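Local atomic coordinates of sorbitol dehydrogenase (Gluconobacter oxydans, PDB entry 5ITG), a protein that probably oxidises D-sorbitol to L-sorbose with an NADP cofactor, as a Rossmann-fold dehydrogenase of the mannitol dehydrogenase family. Residues A122-S127 with F269-P274; A182-S187 with T222-M227; D229-T234 with V256-H261. All blocks are in the same frame, centred on the assembly; numbering follows the deposited sequence.

Interaction 1 (A122-S127 with F269-P274)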
loop_
_atom_site.group_PDB
_atom_site.type_symbol
_atom_site.label_atom_id
_atom_site.label_comp_id
_atom_site.label_asym_id
_atom_site.label_seq_id
_atom_site.Cartn_x
_atom_site.Cartn_y
_atom_site.Cartn_z
ATOM N N ALA A 122 -21.545 10.739 -16.267
ATOM C CA ALA A 122 -21.157 9.331 -16.333
ATOM C C ALA A 122 -19.993 9.032 -15.391
ATOM O O ALA A 122 -19.798 7.887 -14.981
ATOM C CB ALA A 122 -20.783 8.949 -17.765
ATOM N N ILE A 123 -19.215 10.060 -15.066
ATOM C CA ILE A 123 -18.092 9.903 -14.145
ATOM C C ILE A 123 -18.684 9.950 -12.740
ATOM O O ILE A 123 -19.100 11.006 -12.263
ATOM C CB ILE A 123 -17.061 11.029 -14.331
ATOM C CG1 ILE A 123 -16.344 10.841 -15.670
ATOM C CG2 ILE A 123 -16.080 11.048 -13.171
ATOM C CD1 ILE A 123 -15.722 9.461 -15.854
ATOM N N ARG A 124 -18.734 8.794 -12.091
ATOM C CA ARG A 124 -19.320 8.688 -10.760
ATOM C C ARG A 124 -18.314 8.421 -9.641
ATOM O O ARG A 124 -18.656 8.449 -8.454
ATOM C CB ARG A 124 -20.394 7.605 -10.792
ATOM C CG ARG A 124 -21.525 7.933 -11.760
ATOM C CD ARG A 124 -22.537 6.805 -11.856
ATOM N NE ARG A 124 -22.176 5.804 -12.852
ATOM C CZ ARG A 124 -22.791 4.631 -12.986
ATOM N NH1 ARG A 124 -23.796 4.310 -12.180
ATOM N NH2 ARG A 124 -22.406 3.785 -13.930
ATOM N N ILE A 125 -17.070 8.162 -10.023
ATOM C CA ILE A 125 -16.010 7.920 -9.055
ATOM C C ILE A 125 -14.725 8.602 -9.488
ATOM O O ILE A 125 -14.344 8.550 -10.654
ATOM C CB ILE A 125 -15.691 6.415 -8.904
ATOM C CG1 ILE A 125 -16.874 5.685 -8.257
ATOM C CG2 ILE A 125 -14.431 6.237 -8.046
ATOM C CD1 ILE A 125 -16.716 4.174 -8.256
ATOM N N VAL A 126 -14.066 9.241 -8.537
ATOM C CA VAL A 126 -12.790 9.887 -8.789
ATOM C C VAL A 126 -11.795 9.209 -7.847
ATOM O O VAL A 126 -11.836 9.421 -6.638
ATOM C CB VAL A 126 -12.852 11.401 -8.485
ATOM C CG1 VAL A 126 -11.474 12.019 -8.656
ATOM C CG2 VAL A 126 -13.853 12.075 -9.416
ATOM N N SER A 127 -10.920 8.374 -8.392
ATOM C CA SER A 127 -9.946 7.667 -7.565
ATOM C C SER A 127 -8.569 8.300 -7.658
ATOM O O SER A 127 -8.340 9.178 -8.492
ATOM C CB SER A 127 -9.890 6.182 -7.959
ATOM O OG SER A 127 -9.567 6.000 -9.328
ATOM N N PHE A 269 -20.793 4.870 -1.469
ATOM C CA PHE A 269 -20.671 5.559 -2.743
ATOM C C PHE A 269 -21.795 6.571 -2.945
ATOM O O PHE A 269 -22.954 6.304 -2.633
ATOM C CB PHE A 269 -20.609 4.532 -3.877
ATOM C CG PHE A 269 -19.304 3.778 -3.921
ATOM C CD1 PHE A 269 -19.001 2.828 -2.945
ATOM C CD2 PHE A 269 -18.328 4.101 -4.863
ATOM C CE1 PHE A 269 -17.737 2.220 -2.906
ATOM C CE2 PHE A 269 -17.068 3.501 -4.828
ATOM C CZ PHE A 269 -16.774 2.562 -3.849
ATOM N N ALA A 270 -21.427 7.742 -3.448
ATOM C CA ALA A 270 -22.374 8.834 -3.662
ATOM C C ALA A 270 -23.329 8.630 -4.825
ATOM O O ALA A 270 -24.500 9.011 -4.748
ATOM C CB ALA A 270 -21.612 10.144 -3.852
ATOM N N ASP A 271 -22.842 8.032 -5.902
ATOM C CA ASP A 271 -23.680 7.844 -7.070
ATOM C C ASP A 271 -23.383 6.559 -7.832
ATOM O O ASP A 271 -23.067 6.593 -9.021
ATOM C CB ASP A 271 -23.527 9.063 -7.986
ATOM C CG ASP A 271 -24.536 9.083 -9.110
ATOM O OD1 ASP A 271 -25.629 8.504 -8.937
ATOM O OD2 ASP A 271 -24.239 9.695 -10.158
ATOM N N GLY A 272 -23.485 5.426 -7.136
ATOM C CA GLY A 272 -23.248 4.143 -7.772
ATOM C C GLY A 272 -21.798 3.700 -7.830
ATOM O O GLY A 272 -20.876 4.492 -7.625
ATOM N N ARG A 273 -21.604 2.419 -8.122
ATOM C CA ARG A 273 -20.271 1.836 -8.214
ATOM C C ARG A 273 -20.317 0.550 -9.023
ATOM O O ARG A 273 -21.379 -0.053 -9.192
ATOM C CB ARG A 273 -19.735 1.502 -6.822
ATOM C CG ARG A 273 -20.522 0.401 -6.107
ATOM C CD ARG A 273 -19.745 -0.141 -4.914
ATOM N NE ARG A 273 -20.512 -1.068 -4.074
ATOM C CZ ARG A 273 -20.790 -2.330 -4.388
ATOM N NH1 ARG A 273 -20.374 -2.846 -5.538
ATOM N NH2 ARG A 273 -21.475 -3.085 -3.532
ATOM N N PRO A 274 -19.158 0.116 -9.541
ATOM C CA PRO A 274 -19.090 -1.118 -10.328
ATOM C C PRO A 274 -19.396 -2.300 -9.404
ATOM O O PRO A 274 -19.332 -2.168 -8.180
ATOM C CB PRO A 274 -17.639 -1.152 -10.802
ATOM C CG PRO A 274 -17.209 0.284 -10.767
ATOM C CD PRO A 274 -17.862 0.811 -9.528
HETATM O O HOH W 1 -20.367 6.893 -6.735
#
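Arg124 sets its CG anti to the carbonyl carbon (chi1 -62°), which lays the aliphatic part of the side chain against Asp271 of the loop 269-274; the chain then bends at chi3 (-87°). The Asp271 carboxylate, its CG anti to the backbone N, comes up to this methylene run and not to the guanidinium: OD2 of Asp271 lies 3.6 Å from CG of Arg124, and the two side chains cross at about a right angle. The charged atoms stay apart, with Arg124 NE 5.2 Å from Asp271 OD2, and the aspartate forms its salt bridge with Lys181 through OD1. Beyond the bend, the guanidinium passes Gly272, whose CA is 4.4 Å from NH1 of Arg124. An alanine at Arg124 would probably leave the Asp271 side chain without the methylenes it packs on and open a gap beside Gly272.

Ile125 meets the loop with the tip of its side chain. Its CD1 comes within 3.5 Å of CE2 of Phe269 and 3.8 Å from CD of Pro274, touching the first and last residues of 269-274, while CB of Arg273 lies over one face of the Phe269 ring.

No direct hydrogen bond joins the segments. One water does the polar work: it donates to O of Arg124 at 2.9 Å and to Gly272 O, and accepts from N of Asp271 at 2.8 Å. Between these two segments the loop is thus held by apolar contacts and a three-bonded water, while opposite charges nearby would add at most a weak, long-range attraction.

Interaction 2 (A182-S187 with T222-M227)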
loop_
_atom_site.group_PDB
_atom_site.type_symbol
_atom_site.label_atom_id
_atom_site.label_comp_id
_atom_site.label_asym_id
_atom_site.label_seq_id
_atom_site.Cartn_x
_atom_site.Cartn_y
_atom_site.Cartn_z
ATOM N N ALA A 182 -22.937 14.696 -6.821
ATOM C CA ALA A 182 -21.569 14.571 -6.323
ATOM C C ALA A 182 -21.055 13.196 -6.707
ATOM O O ALA A 182 -21.838 12.279 -6.942
ATOM C CB ALA A 182 -21.538 14.729 -4.798
ATOM N N PHE A 183 -19.742 13.051 -6.805
ATOM C CA PHE A 183 -19.176 11.744 -7.111
ATOM C C PHE A 183 -18.478 11.207 -5.866
ATOM O O PHE A 183 -18.385 11.897 -4.851
ATOM C CB PHE A 183 -18.190 11.810 -8.295
ATOM C CG PHE A 183 -17.198 12.941 -8.223
ATOM C CD1 PHE A 183 -16.310 13.053 -7.158
ATOM C CD2 PHE A 183 -17.131 13.882 -9.250
ATOM C CE1 PHE A 183 -15.371 14.081 -7.116
ATOM C CE2 PHE A 183 -16.193 14.916 -9.214
ATOM C CZ PHE A 183 -15.314 15.015 -8.147
ATOM N N THR A 184 -18.013 9.967 -5.944
ATOM C CA THR A 184 -17.313 9.345 -4.832
ATOM C C THR A 184 -15.813 9.623 -4.935
ATOM O O THR A 184 -15.230 9.495 -6.011
ATOM C CB THR A 184 -17.512 7.815 -4.848
ATOM O OG1 THR A 184 -18.893 7.504 -4.635
ATOM C CG2 THR A 184 -16.656 7.149 -3.771
ATOM N N VAL A 185 -15.195 10.013 -3.827
ATOM C CA VAL A 185 -13.753 10.248 -3.815
ATOM C C VAL A 185 -13.164 8.964 -3.228
ATOM O O VAL A 185 -13.336 8.678 -2.043
ATOM C CB VAL A 185 -13.366 11.444 -2.928
ATOM C CG1 VAL A 185 -11.864 11.573 -2.870
ATOM C CG2 VAL A 185 -13.984 12.725 -3.475
HETATM N N MSE A 186 -12.474 8.199 -4.065
HETATM C CA MSE A 186 -11.913 6.917 -3.658
HETATM C C MSE A 186 -10.387 6.844 -3.645
HETATM O O MSE A 186 -9.747 6.653 -4.677
HETATM C CB MSE A 186 -12.476 5.826 -4.572
HETATM C CG MSE A 186 -12.093 4.392 -4.215
HETATM SE SE MSE A 186 -13.092 3.142 -5.335
HETATM C CE MSE A 186 -12.012 3.227 -6.925
ATOM N N SER A 187 -9.807 6.995 -2.463
ATOM C CA SER A 187 -8.362 6.910 -2.330
ATOM C C SER A 187 -7.925 5.445 -2.401
ATOM O O SER A 187 -8.540 4.574 -1.781
ATOM C CB SER A 187 -7.921 7.501 -0.995
ATOM O OG SER A 187 -6.542 7.277 -0.773
ATOM N N THR A 222 -18.755 11.272 -1.001
ATOM C CA THR A 222 -18.425 10.237 -0.027
ATOM C C THR A 222 -16.926 9.990 -0.139
ATOM O O THR A 222 -16.341 10.207 -1.210
ATOM C CB THR A 222 -19.199 8.908 -0.290
ATOM O OG1 THR A 222 -18.852 8.388 -1.579
ATOM C CG2 THR A 222 -20.713 9.144 -0.225
ATOM N N PHE A 223 -16.312 9.558 0.964
ATOM C CA PHE A 223 -14.871 9.284 1.021
ATOM C C PHE A 223 -14.629 7.937 1.718
ATOM O O PHE A 223 -14.054 7.886 2.812
ATOM C CB PHE A 223 -14.144 10.381 1.811
ATOM C CG PHE A 223 -14.355 11.773 1.275
ATOM C CD1 PHE A 223 -15.522 12.478 1.561
ATOM C CD2 PHE A 223 -13.382 12.379 0.482
ATOM C CE1 PHE A 223 -15.719 13.768 1.064
ATOM C CE2 PHE A 223 -13.569 13.669 -0.020
ATOM C CZ PHE A 223 -14.740 14.364 0.272
ATOM N N PRO A 224 -15.035 6.832 1.074
ATOM C CA PRO A 224 -14.853 5.514 1.680
ATOM C C PRO A 224 -13.404 5.165 1.940
ATOM O O PRO A 224 -12.515 5.536 1.173
ATOM C CB PRO A 224 -15.491 4.574 0.661
ATOM C CG PRO A 224 -15.147 5.246 -0.644
ATOM C CD PRO A 224 -15.464 6.703 -0.333
ATOM N N ASN A 225 -13.177 4.454 3.038
ATOM C CA ASN A 225 -11.832 3.997 3.377
ATOM C C ASN A 225 -11.673 2.639 2.709
ATOM O O ASN A 225 -12.644 1.882 2.570
ATOM C CB ASN A 225 -11.678 3.811 4.882
ATOM C CG ASN A 225 -11.682 5.115 5.636
ATOM O OD1 ASN A 225 -10.777 5.937 5.492
ATOM N ND2 ASN A 225 -12.699 5.310 6.461
ATOM N N GLY A 226 -10.455 2.328 2.301
ATOM C CA GLY A 226 -10.209 1.047 1.677
ATOM C C GLY A 226 -8.852 0.524 2.092
ATOM O O GLY A 226 -7.934 1.298 2.371
HETATM N N MSE A 227 -8.716 -0.795 2.133
HETATM C CA MSE A 227 -7.443 -1.392 2.495
HETATM C C MSE A 227 -6.947 -2.048 1.213
HETATM O O MSE A 227 -7.654 -2.855 0.615
HETATM C CB MSE A 227 -7.662 -2.431 3.587
HETATM C CG MSE A 227 -6.462 -2.671 4.445
HETATM SE SE MSE A 227 -6.287 -4.534 4.666
HETATM C CE MSE A 227 -5.569 -4.802 2.896
HETATM O O HOH W 2 -11.456 7.793 -0.304
HETATM O O HOH W 3 -11.160 4.191 -0.848
#
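The Phe223 ring lies beside Val185, the two side chains pointing the same way. Its CD2-CE2 side meets the branched end of the valine obliquely: CD2 of Phe223 is 3.5 Å from CB of Val185, and CE2 of Phe223 is 3.6 Å from CG2 of Val185. With CG1 anti to the backbone N (chi1 176°), Val185 turns CG2 back beside its own N and along this side of the ring. Phe202 of helix 194-209 touches both side chains, and Arg199 of the same helix also reaches the phenylalanine. The Pro224 ring offers its CD, which is 3.7 Å from the methyl CG2 of Thr184 and also close to the Val185 carbonyl.

The backbones are joined by a nearly straight hydrogen bond from N of Val185 to O of Thr222, 2.9 Å long with 166° at the hydrogen. A CA-H...O contact from Phe223 CA to O of Val185 follows it. The threonine hydroxyls approach to 3.2 Å between OG1 of Thr184 and OG1 of Thr222. In the neighbouring loop, Ala270 N bonds to Thr184 OG1, and Gln268 O is hydrogen-bonded to Thr222 OG1. Thr222 N is buried without a polar partner.

Farther along, the chains part and two waters fill in. One donates to the carbonyls of Val185 and Pro224 and accepts from N of Ser187 at 2.8 Å; the other donates to O of Ser187 and O of Pro224. Strand 184-187, parallel to strand 125-128 in the Rossmann sheet, thus receives along its other side an irregular segment leading into strand 226-228, in place of a further regular strand.

Interaction 3 (D229-T234 with V256-H261)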
loop_
_atom_site.group_PDB
_atom_site.type_symbol
_atom_site.label_atom_id
_atom_site.label_comp_id
_atom_site.label_asym_id
_atom_site.label_seq_id
_atom_site.Cartn_x
_atom_site.Cartn_y
_atom_site.Cartn_z
ATOM N N ASP A 229 -3.658 -3.983 -1.103
ATOM C CA ASP A 229 -2.393 -4.704 -1.038
ATOM C C ASP A 229 -1.871 -4.878 -2.477
ATOM O O ASP A 229 -2.219 -4.109 -3.370
ATOM C CB ASP A 229 -2.598 -6.067 -0.357
ATOM C CG ASP A 229 -1.417 -6.476 0.534
ATOM O OD1 ASP A 229 -0.288 -5.991 0.311
ATOM O OD2 ASP A 229 -1.616 -7.305 1.453
ATOM N N ARG A 230 -1.021 -5.869 -2.675
ATOM C CA ARG A 230 -0.408 -6.220 -3.961
ATOM C C ARG A 230 0.915 -5.557 -4.293
ATOM O O ARG A 230 0.977 -4.411 -4.755
ATOM C CB ARG A 230 -1.361 -6.038 -5.149
ATOM C CG ARG A 230 -0.786 -6.736 -6.383
ATOM C CD ARG A 230 -1.747 -6.874 -7.548
ATOM N NE ARG A 230 -1.645 -8.217 -8.110
ATOM C CZ ARG A 230 -2.329 -8.658 -9.160
ATOM N NH1 ARG A 230 -3.178 -7.864 -9.796
ATOM N NH2 ARG A 230 -2.179 -9.912 -9.556
ATOM N N ILE A 231 1.980 -6.310 -4.062
ATOM C CA ILE A 231 3.324 -5.835 -4.335
ATOM C C ILE A 231 3.475 -5.650 -5.835
ATOM O O ILE A 231 3.252 -6.578 -6.612
ATOM C CB ILE A 231 4.372 -6.846 -3.840
ATOM C CG1 ILE A 231 4.130 -7.160 -2.356
ATOM C CG2 ILE A 231 5.775 -6.299 -4.067
ATOM C CD1 ILE A 231 4.112 -5.948 -1.457
ATOM N N THR A 232 3.844 -4.437 -6.230
ATOM C CA THR A 232 4.032 -4.080 -7.630
ATOM C C THR A 232 5.296 -3.228 -7.647
ATOM O O THR A 232 5.229 -2.006 -7.543
ATOM C CB THR A 232 2.839 -3.257 -8.139
ATOM O OG1 THR A 232 1.625 -3.948 -7.810
ATOM C CG2 THR A 232 2.920 -3.068 -9.652
ATOM N N PRO A 233 6.467 -3.876 -7.772
ATOM C CA PRO A 233 7.801 -3.261 -7.795
ATOM C C PRO A 233 8.042 -2.243 -8.902
ATOM O O PRO A 233 7.345 -2.229 -9.916
ATOM C CB PRO A 233 8.740 -4.464 -7.933
ATOM C CG PRO A 233 7.939 -5.607 -7.371
ATOM C CD PRO A 233 6.572 -5.333 -7.949
ATOM N N THR A 234 9.041 -1.393 -8.690
ATOM C CA THR A 234 9.412 -0.388 -9.672
ATOM C C THR A 234 9.862 -1.138 -10.915
ATOM O O THR A 234 10.433 -2.215 -10.807
ATOM C CB THR A 234 10.592 0.468 -9.176
ATOM O OG1 THR A 234 10.201 1.195 -8.005
ATOM C CG2 THR A 234 11.028 1.446 -10.260
ATOM N N VAL A 256 4.884 -5.748 -13.587
ATOM C CA VAL A 256 4.679 -7.059 -12.999
ATOM C C VAL A 256 4.219 -6.920 -11.547
ATOM O O VAL A 256 4.554 -5.957 -10.869
ATOM C CB VAL A 256 5.994 -7.881 -13.080
ATOM C CG1 VAL A 256 7.136 -7.100 -12.456
ATOM C CG2 VAL A 256 5.826 -9.230 -12.405
ATOM N N ALA A 257 3.428 -7.879 -11.089
ATOM C CA ALA A 257 2.924 -7.857 -9.721
ATOM C C ALA A 257 2.814 -9.290 -9.234
ATOM O O ALA A 257 2.820 -10.221 -10.041
ATOM C CB ALA A 257 1.555 -7.185 -9.677
ATOM N N GLU A 258 2.724 -9.466 -7.916
ATOM C CA GLU A 258 2.584 -10.803 -7.348
ATOM C C GLU A 258 1.174 -11.261 -7.697
ATOM O O GLU A 258 0.290 -10.433 -7.945
ATOM C CB GLU A 258 2.766 -10.767 -5.821
ATOM C CG GLU A 258 1.694 -9.982 -5.078
ATOM C CD GLU A 258 1.919 -9.945 -3.573
ATOM O OE1 GLU A 258 2.465 -10.925 -3.017
ATOM O OE2 GLU A 258 1.532 -8.940 -2.940
ATOM N N ASP A 259 0.956 -12.568 -7.732
ATOM C CA ASP A 259 -0.367 -13.075 -8.051
ATOM C C ASP A 259 -1.366 -12.682 -6.964
ATOM O O ASP A 259 -2.539 -12.446 -7.256
ATOM C CB ASP A 259 -0.330 -14.602 -8.230
ATOM C CG ASP A 259 0.055 -15.331 -6.967
ATOM O OD1 ASP A 259 0.998 -14.887 -6.282
ATOM O OD2 ASP A 259 -0.581 -16.367 -6.665
ATOM N N PHE A 260 -0.901 -12.596 -5.718
ATOM C CA PHE A 260 -1.774 -12.213 -4.603
ATOM C C PHE A 260 -2.275 -10.787 -4.771
ATOM O O PHE A 260 -1.544 -9.913 -5.227
ATOM C CB PHE A 260 -1.038 -12.288 -3.263
ATOM C CG PHE A 260 -1.858 -11.779 -2.100
ATOM C CD1 PHE A 260 -2.700 -12.637 -1.392
ATOM C CD2 PHE A 260 -1.826 -10.429 -1.746
ATOM C CE1 PHE A 260 -3.500 -12.160 -0.347
ATOM C CE2 PHE A 260 -2.626 -9.940 -0.698
ATOM C CZ PHE A 260 -3.463 -10.810 -0.002
ATOM N N HIS A 261 -3.521 -10.551 -4.380
ATOM C CA HIS A 261 -4.095 -9.219 -4.467
ATOM C C HIS A 261 -5.298 -9.149 -3.548
ATOM O O HIS A 261 -6.019 -10.134 -3.371
ATOM C CB HIS A 261 -4.485 -8.892 -5.917
ATOM C CG HIS A 261 -5.422 -9.880 -6.540
ATOM N ND1 HIS A 261 -6.794 -9.770 -6.445
ATOM C CD2 HIS A 261 -5.186 -10.992 -7.277
ATOM C CE1 HIS A 261 -7.361 -10.766 -7.100
ATOM N NE2 HIS A 261 -6.409 -11.523 -7.613
HETATM O O HOH W 4 6.401 -3.937 -11.413
#
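This is a polar, partly buried contact in which the loop after strand 226-228 runs along the end of strand 255-258 in the Rossmann domain. Glu258 and Ile231 hold each other twice. N of Ile231 bonds to OE2 of Glu258 at 2.9 Å, meeting the carboxylate from above its plane, and N of Glu258 returns a bond to O of Ile231 at 3.2 Å. Glu258 CG sits between its backbone N and carbonyl carbon (chi1 65°), and the chain extends from there to bring OE2 to the N-H of Ile231.

Arg230 grips O of Glu258 side-on with two nitrogens, NE at 2.9 Å and NH2 at 3.0 Å. The guanidinium is sandwiched between CB of His261 over one face and CB of Ala257 over the other. At the Val256 end of the contact, a water donates to the carbonyls of Pro233 and Val256.

Arg230 also pairs with Glu86. With its carboxylate oxygens near those of Asp229, Glu258 would probably depend on Arg360 to offset the repulsion; through salt bridges to both, Arg360 of helix 350-361 links Asp229 of the loop and Glu258 of the strand to the C-terminal part of the chain.

Overall arrangement
All three contacts belong to the Rossmann domain and reach its large mixed sheet. Interactions 1 and 2 are neighbours, their centres about 9 Å apart, on the adjacent parallel strands 125-128 and 184-187, which a probable hydrogen bond from Val126 N to Thr184 O joins. Interaction 3 lies about 25 Å from interaction 1 and 22 Å from interaction 2, centre to centre, at strand 255-258. Along the chain, interaction 1 spans the other two, with interaction 2 closing before interaction 3 opens. Interactions 1 and 2 thus attach a loop and an irregular segment to neighbouring strands of the Rossmann sheet, while interaction 3 lies where that domain meets helix 350-361 of the C-terminal domain.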